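Local coordinates for major royal jelly protein 1 (Apis mellifera, PDB 5YYL), which is the most abundant protein of royal jelly, probably nourishes developing bee larvae, and binds the sterol 24-methylenecholesterol, at residues F40-G45 and P102-Y107; D68-H73 and K358-L363. One frame throughout, in Å; residues are numbered along the deposited sequence.

Contact 1: residues F40-G45 and P102-Y107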
loop_
_atom_site.group_PDB
_atom_site.type_symbol
_atom_site.label_atom_id
_atom_site.label_comp_id
_atom_site.label_asym_id
_atom_site.label_seq_id
_atom_site.Cartn_x
_atom_site.Cartn_y
_atom_site.Cartn_z
ATOM N N PHE A 40 13.078 3.607 -40.306
ATOM C CA PHE A 40 13.720 4.194 -39.157
ATOM C C PHE A 40 13.916 5.677 -39.360
ATOM O O PHE A 40 14.065 6.147 -40.483
ATOM C CB PHE A 40 15.043 3.492 -38.846
ATOM C CG PHE A 40 14.851 2.143 -38.241
ATOM C CD1 PHE A 40 14.755 2.003 -36.859
ATOM C CD2 PHE A 40 14.700 1.014 -39.051
ATOM C CE1 PHE A 40 14.558 0.761 -36.294
ATOM C CE2 PHE A 40 14.496 -0.227 -38.489
ATOM C CZ PHE A 40 14.425 -0.354 -37.111
ATOM N N ASP A 41 13.889 6.391 -38.240
ATOM C CA ASP A 41 14.077 7.825 -38.176
ATOM C C ASP A 41 14.691 8.098 -36.813
ATOM O O ASP A 41 14.620 7.244 -35.930
ATOM C CB ASP A 41 12.726 8.531 -38.331
ATOM C CG ASP A 41 12.861 10.028 -38.587
ATOM O OD1 ASP A 41 13.993 10.570 -38.522
ATOM O OD2 ASP A 41 11.816 10.666 -38.857
ATOM N N TYR A 42 15.301 9.268 -36.643
ATOM C CA TYR A 42 16.055 9.578 -35.434
ATOM C C TYR A 42 15.568 10.857 -34.727
ATOM O O TYR A 42 14.884 11.686 -35.314
ATOM C CB TYR A 42 17.544 9.681 -35.777
ATOM C CG TYR A 42 18.125 8.427 -36.409
ATOM C CD1 TYR A 42 19.028 7.620 -35.715
ATOM C CD2 TYR A 42 17.774 8.047 -37.704
ATOM C CE1 TYR A 42 19.554 6.476 -36.298
ATOM C CE2 TYR A 42 18.287 6.904 -38.282
ATOM C CZ TYR A 42 19.173 6.123 -37.583
ATOM O OH TYR A 42 19.672 5.002 -38.185
ATOM N N ASP A 43 15.932 10.986 -33.453
ATOM C CA ASP A 43 15.756 12.209 -32.669
ATOM C C ASP A 43 17.009 13.071 -32.853
ATOM O O ASP A 43 17.976 13.043 -32.065
ATOM C CB ASP A 43 15.506 11.873 -31.183
ATOM C CG ASP A 43 15.199 13.105 -30.311
ATOM O OD1 ASP A 43 16.101 13.939 -30.101
ATOM O OD2 ASP A 43 14.063 13.213 -29.766
ATOM N N PHE A 44 16.961 13.869 -33.915
ATOM C CA PHE A 44 17.988 14.867 -34.191
ATOM C C PHE A 44 17.911 16.069 -33.231
ATOM O O PHE A 44 18.922 16.735 -32.996
ATOM C CB PHE A 44 17.873 15.342 -35.623
ATOM C CG PHE A 44 18.182 14.290 -36.655
ATOM C CD1 PHE A 44 17.156 13.663 -37.370
ATOM C CD2 PHE A 44 19.498 13.959 -36.955
ATOM C CE1 PHE A 44 17.448 12.705 -38.342
ATOM C CE2 PHE A 44 19.792 12.991 -37.909
ATOM C CZ PHE A 44 18.773 12.375 -38.611
ATOM N N GLY A 45 16.728 16.321 -32.665
ATOM C CA GLY A 45 16.456 17.488 -31.804
ATOM C C GLY A 45 15.083 18.060 -32.131
ATOM O O GLY A 45 14.087 17.813 -31.436
ATOM N N PRO A 102 8.776 4.377 -33.782
ATOM C CA PRO A 102 9.599 5.003 -32.742
ATOM C C PRO A 102 10.906 5.573 -33.276
ATOM O O PRO A 102 11.607 4.895 -34.018
ATOM C CB PRO A 102 9.878 3.850 -31.775
ATOM C CG PRO A 102 8.717 2.953 -31.949
ATOM C CD PRO A 102 8.357 3.021 -33.403
ATOM N N LEU A 103 11.210 6.815 -32.926
ATOM C CA LEU A 103 12.463 7.415 -33.360
ATOM C C LEU A 103 13.582 6.793 -32.556
ATOM O O LEU A 103 13.386 6.413 -31.407
ATOM C CB LEU A 103 12.469 8.941 -33.173
ATOM C CG LEU A 103 12.051 9.808 -34.372
ATOM C CD1 LEU A 103 10.702 9.407 -34.974
ATOM C CD2 LEU A 103 12.067 11.255 -33.899
ATOM N N LEU A 104 14.743 6.703 -33.183
ATOM C CA LEU A 104 15.946 6.252 -32.514
ATOM C C LEU A 104 16.727 7.429 -32.023
ATOM O O LEU A 104 16.522 8.529 -32.463
ATOM C CB LEU A 104 16.830 5.446 -33.465
ATOM C CG LEU A 104 16.196 4.248 -34.164
ATOM C CD1 LEU A 104 17.313 3.406 -34.751
ATOM C CD2 LEU A 104 15.336 3.429 -33.213
ATOM N N GLN A 105 17.665 7.164 -31.136
ATOM C CA GLN A 105 18.443 8.182 -30.469
ATOM C C GLN A 105 19.808 7.540 -30.244
ATOM O O GLN A 105 19.888 6.486 -29.616
ATOM C CB GLN A 105 17.762 8.535 -29.146
ATOM C CG GLN A 105 18.610 9.293 -28.132
ATOM C CD GLN A 105 18.224 8.946 -26.707
ATOM O OE1 GLN A 105 17.040 8.897 -26.375
ATOM N NE2 GLN A 105 19.223 8.688 -25.860
ATOM N N PRO A 106 20.882 8.151 -30.764
ATOM C CA PRO A 106 22.228 7.560 -30.653
ATOM C C PRO A 106 22.706 7.309 -29.236
ATOM O O PRO A 106 22.476 8.138 -28.364
ATOM C CB PRO A 106 23.119 8.625 -31.298
ATOM C CG PRO A 106 22.229 9.255 -32.304
ATOM C CD PRO A 106 20.878 9.327 -31.655
ATOM N N TYR A 107 23.378 6.186 -29.017
ATOM C CA TYR A 107 23.936 5.843 -27.700
ATOM C C TYR A 107 25.474 5.839 -27.807
ATOM O O TYR A 107 26.003 5.326 -28.785
ATOM C CB TYR A 107 23.418 4.465 -27.243
ATOM C CG TYR A 107 23.847 4.041 -25.855
ATOM C CD1 TYR A 107 23.094 4.383 -24.751
ATOM C CD2 TYR A 107 24.995 3.267 -25.649
ATOM C CE1 TYR A 107 23.453 3.980 -23.466
ATOM C CE2 TYR A 107 25.388 2.874 -24.370
ATOM C CZ TYR A 107 24.603 3.232 -23.287
ATOM O OH TYR A 107 24.955 2.859 -22.014
#
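The carbonyl oxygen of Asp41 takes one hydrogen bond and one C-H...O contact. Leu104 N donates to Asp41 O at 2.8 Å, nearly straight (170° at the hydrogen) and in the carbonyl plane. Leu103 CA makes the C-H...O contact. The return bond runs from Asp43 N to Leu104 O, 2.7 Å, almost along the C=O axis. Tyr42 CA makes a second C-H...O contact there. The two N-H bonds form a single bridge of parallel type between Tyr42 and Leu104. The Asp41 carboxylate folds back on its own chain, and Tyr42 N meets OD1 from above the carboxylate plane.

Leu104 carries the apolar part. Its CG is anti to the carbonyl carbon (chi1 -55°). Leu104 CD1 lies 3.6 Å from Phe40 CD1, and CD2 sits in plane at the edge of the Phe40 ring. Leu104 CB lies 3.8 Å from Tyr42 CD1, the two side chains running alongside. Leu103 CG and CD2 rest against the Tyr42 carbonyl.

Tyr42 OH is hydrogen-bonded to Asn64. The loop between strand 33-37 and helix 47-56 meets strand 102-106, an edge strand of its sheet, at this one bridge. Phe40, Tyr42 and Leu104 all touch Met80 of strand 75-81.

Contact 2: residues D68-H73 and K358-L363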
loop_
_atom_site.group_PDB
_atom_site.type_symbol
_atom_site.label_atom_id
_atom_site.label_comp_id
_atom_site.label_asym_id
_atom_site.label_seq_id
_atom_site.Cartn_x
_atom_site.Cartn_y
_atom_site.Cartn_z
ATOM N N ASP A 68 21.072 -5.589 -35.168
ATOM C CA ASP A 68 20.897 -6.250 -33.877
ATOM C C ASP A 68 19.996 -5.437 -32.945
ATOM O O ASP A 68 19.807 -4.245 -33.138
ATOM C CB ASP A 68 22.279 -6.473 -33.222
ATOM C CG ASP A 68 22.294 -7.606 -32.165
ATOM O OD1 ASP A 68 21.286 -8.303 -31.983
ATOM O OD2 ASP A 68 23.334 -7.818 -31.508
ATOM N N ILE A 69 19.413 -6.118 -31.959
ATOM C CA ILE A 69 18.678 -5.484 -30.866
ATOM C C ILE A 69 19.217 -6.028 -29.569
ATOM O O ILE A 69 19.825 -7.101 -29.541
ATOM C CB ILE A 69 17.154 -5.746 -30.924
ATOM C CG1 ILE A 69 16.821 -7.245 -30.878
ATOM C CG2 ILE A 69 16.572 -5.135 -32.190
ATOM C CD1 ILE A 69 15.341 -7.567 -30.799
ATOM N N ASP A 70 19.006 -5.281 -28.501
ATOM C CA ASP A 70 19.190 -5.807 -27.156
ATOM C C ASP A 70 18.360 -4.961 -26.186
ATOM O O ASP A 70 17.609 -4.088 -26.615
ATOM C CB ASP A 70 20.678 -5.879 -26.789
ATOM C CG ASP A 70 20.991 -7.028 -25.824
ATOM O OD1 ASP A 70 20.295 -7.104 -24.761
ATOM O OD2 ASP A 70 21.937 -7.822 -26.105
ATOM N N GLN A 71 18.463 -5.235 -24.892
ATOM C CA GLN A 71 17.577 -4.638 -23.914
ATOM C C GLN A 71 18.274 -4.622 -22.581
ATOM O O GLN A 71 18.852 -5.638 -22.186
ATOM C CB GLN A 71 16.287 -5.459 -23.836
ATOM C CG GLN A 71 15.271 -4.989 -22.801
ATOM C CD GLN A 71 15.547 -5.460 -21.380
ATOM O OE1 GLN A 71 16.034 -6.569 -21.167
ATOM N NE2 GLN A 71 15.241 -4.619 -20.405
ATOM N N TRP A 72 18.231 -3.470 -21.904
ATOM C CA TRP A 72 18.702 -3.343 -20.519
ATOM C C TRP A 72 17.878 -2.274 -19.828
ATOM O O TRP A 72 17.811 -1.139 -20.317
ATOM C CB TRP A 72 20.178 -2.966 -20.497
ATOM C CG TRP A 72 20.754 -2.806 -19.149
ATOM C CD1 TRP A 72 21.325 -3.777 -18.377
ATOM C CD2 TRP A 72 20.863 -1.598 -18.410
ATOM N NE1 TRP A 72 21.786 -3.245 -17.184
ATOM C CE2 TRP A 72 21.510 -1.908 -17.182
ATOM C CE3 TRP A 72 20.486 -0.277 -18.660
ATOM C CZ2 TRP A 72 21.785 -0.948 -16.222
ATOM C CZ3 TRP A 72 20.745 0.680 -17.705
ATOM C CH2 TRP A 72 21.394 0.342 -16.492
ATOM N N HIS A 73 17.241 -2.643 -18.717
ATOM C CA HIS A 73 16.335 -1.750 -17.988
ATOM C C HIS A 73 15.349 -1.097 -18.974
ATOM O O HIS A 73 14.695 -1.816 -19.726
ATOM C CB HIS A 73 17.135 -0.746 -17.148
ATOM C CG HIS A 73 17.932 -1.369 -16.042
ATOM N ND1 HIS A 73 18.611 -0.614 -15.108
ATOM C CD2 HIS A 73 18.138 -2.664 -15.699
ATOM C CE1 HIS A 73 19.210 -1.420 -14.245
ATOM N NE2 HIS A 73 18.943 -2.671 -14.584
ATOM N N LYS A 358 17.395 -12.385 -28.547
ATOM C CA LYS A 358 17.995 -12.349 -27.218
ATOM C C LYS A 358 16.989 -12.903 -26.221
ATOM O O LYS A 358 15.786 -12.854 -26.466
ATOM C CB LYS A 358 18.373 -10.921 -26.819
ATOM C CG LYS A 358 19.241 -10.181 -27.820
ATOM C CD LYS A 358 20.650 -10.726 -27.835
ATOM C CE LYS A 358 21.477 -10.140 -28.965
ATOM N NZ LYS A 358 21.870 -8.726 -28.675
ATOM N N ILE A 359 17.479 -13.430 -25.104
ATOM C CA ILE A 359 16.625 -13.911 -24.036
ATOM C C ILE A 359 17.016 -13.254 -22.729
ATOM O O ILE A 359 18.168 -13.262 -22.338
ATOM C CB ILE A 359 16.633 -15.463 -23.929
ATOM C CG1 ILE A 359 15.911 -16.038 -25.161
ATOM C CG2 ILE A 359 15.932 -15.936 -22.647
ATOM C CD1 ILE A 359 15.762 -17.537 -25.195
ATOM N N LYS A 360 16.008 -12.729 -22.051
ATOM C CA LYS A 360 16.150 -11.999 -20.803
ATOM C C LYS A 360 15.323 -12.679 -19.734
ATOM O O LYS A 360 14.372 -13.369 -20.048
ATOM C CB LYS A 360 15.638 -10.562 -21.016
ATOM C CG LYS A 360 16.379 -9.793 -22.117
ATOM C CD LYS A 360 17.813 -9.429 -21.715
ATOM C CE LYS A 360 18.690 -9.194 -22.937
ATOM N NZ LYS A 360 20.001 -8.615 -22.552
ATOM N N GLU A 361 15.699 -12.476 -18.481
ATOM C CA GLU A 361 14.926 -12.917 -17.324
ATOM C C GLU A 361 14.173 -11.725 -16.725
ATOM O O GLU A 361 14.714 -10.619 -16.638
ATOM C CB GLU A 361 15.844 -13.526 -16.280
ATOM C CG GLU A 361 16.491 -14.821 -16.693
ATOM C CD GLU A 361 17.516 -15.264 -15.663
ATOM O OE1 GLU A 361 17.299 -16.331 -15.033
ATOM O OE2 GLU A 361 18.526 -14.533 -15.465
ATOM N N ALA A 362 12.939 -11.950 -16.289
ATOM C CA ALA A 362 12.139 -10.897 -15.673
ATOM C C ALA A 362 12.836 -10.422 -14.411
ATOM O O ALA A 362 13.513 -11.202 -13.766
ATOM C CB ALA A 362 10.740 -11.400 -15.351
ATOM N N LEU A 363 12.689 -9.140 -14.093
ATOM C CA LEU A 363 13.358 -8.509 -12.947
ATOM C C LEU A 363 12.311 -7.809 -12.082
ATOM O O LEU A 363 11.199 -7.573 -12.551
ATOM C CB LEU A 363 14.393 -7.478 -13.437
ATOM C CG LEU A 363 15.719 -7.972 -14.058
ATOM C CD1 LEU A 363 16.416 -6.841 -14.799
ATOM C CD2 LEU A 363 16.622 -8.542 -12.973
#
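Strands 68-72 and 358-361 run parallel, with 7° between their directions. Their axes stay 7.9 Å apart at the closest point, and no backbone-to-backbone hydrogen bond joins them. Two lysines fill the gap. Lys358 and Lys360 both point from their strand toward 68-73 and bend at chi2.

Lys358 bends again at chi4 (74°), which turns its ammonium into a cluster of oxygens. Lys358 NZ donates to Ile69 O at 2.8 Å, in the carbonyl plane. It also forms a salt bridge to Asp70 OD2, 2.7 Å away, which it meets from above the carboxylate plane. A weaker salt bridge reaches Asp68 OD2, at 3.3 Å from Lys358 NZ.

The fold is a six-bladed beta-propeller. Strand 65-72 is the innermost strand of the first blade, and strand 353-361 holds the same place in the last. The contact therefore crosses the interface between the last blade and the first, on their inner strands. The next blade joins in through Leu127, whose O accepts from Lys358 NZ and whose N donates to Asp68 OD2.

Lys360 works one step further along. Lys360 NZ bonds Asp70 OD1 at 2.7 Å, on its syn lone pair. The anti lone pair of Asp70 OD1 takes Gln71 N, 2.6 Å away, and this holds the carboxylate against its own backbone. Asp70 thus joins both ammonium groups, one to each oxygen. The two lysines would be expected to favour its ionised form. Lys360 NZ also reaches Gln71 O, at 3.2 Å.

The Gln71 side chain extends anti to its backbone N and then bends. Its OE1 lies beside Lys360 CG and CD. Its NE2 bonds His73 O at 2.9 Å, nearly in the amide plane. Gln71 NE2 also makes a weak hydrogen bond to the backbone of another protein chain.

Overall arrangement
From the N terminus, strand 33-37 adds to the last blade of the propeller. The chain then passes through 40-45 and helix 47-56 and enters the first blade at strand 65-72. Contact 1 closes the loop from 40-45 to 102-107, at the outer edge of that blade. Contact 2 starts inside this loop, at 68-73, and closes only at 358-363, after the four intervening blades. The two loops cross. Both contacts reach the first blade, one at its outermost strand and one at its innermost. Their centres are 20 Å apart, and their nearest atoms about 6 Å. Contact 1 ties the loop after strand 33-37 to the first blade, and contact 2 ties that blade to the last.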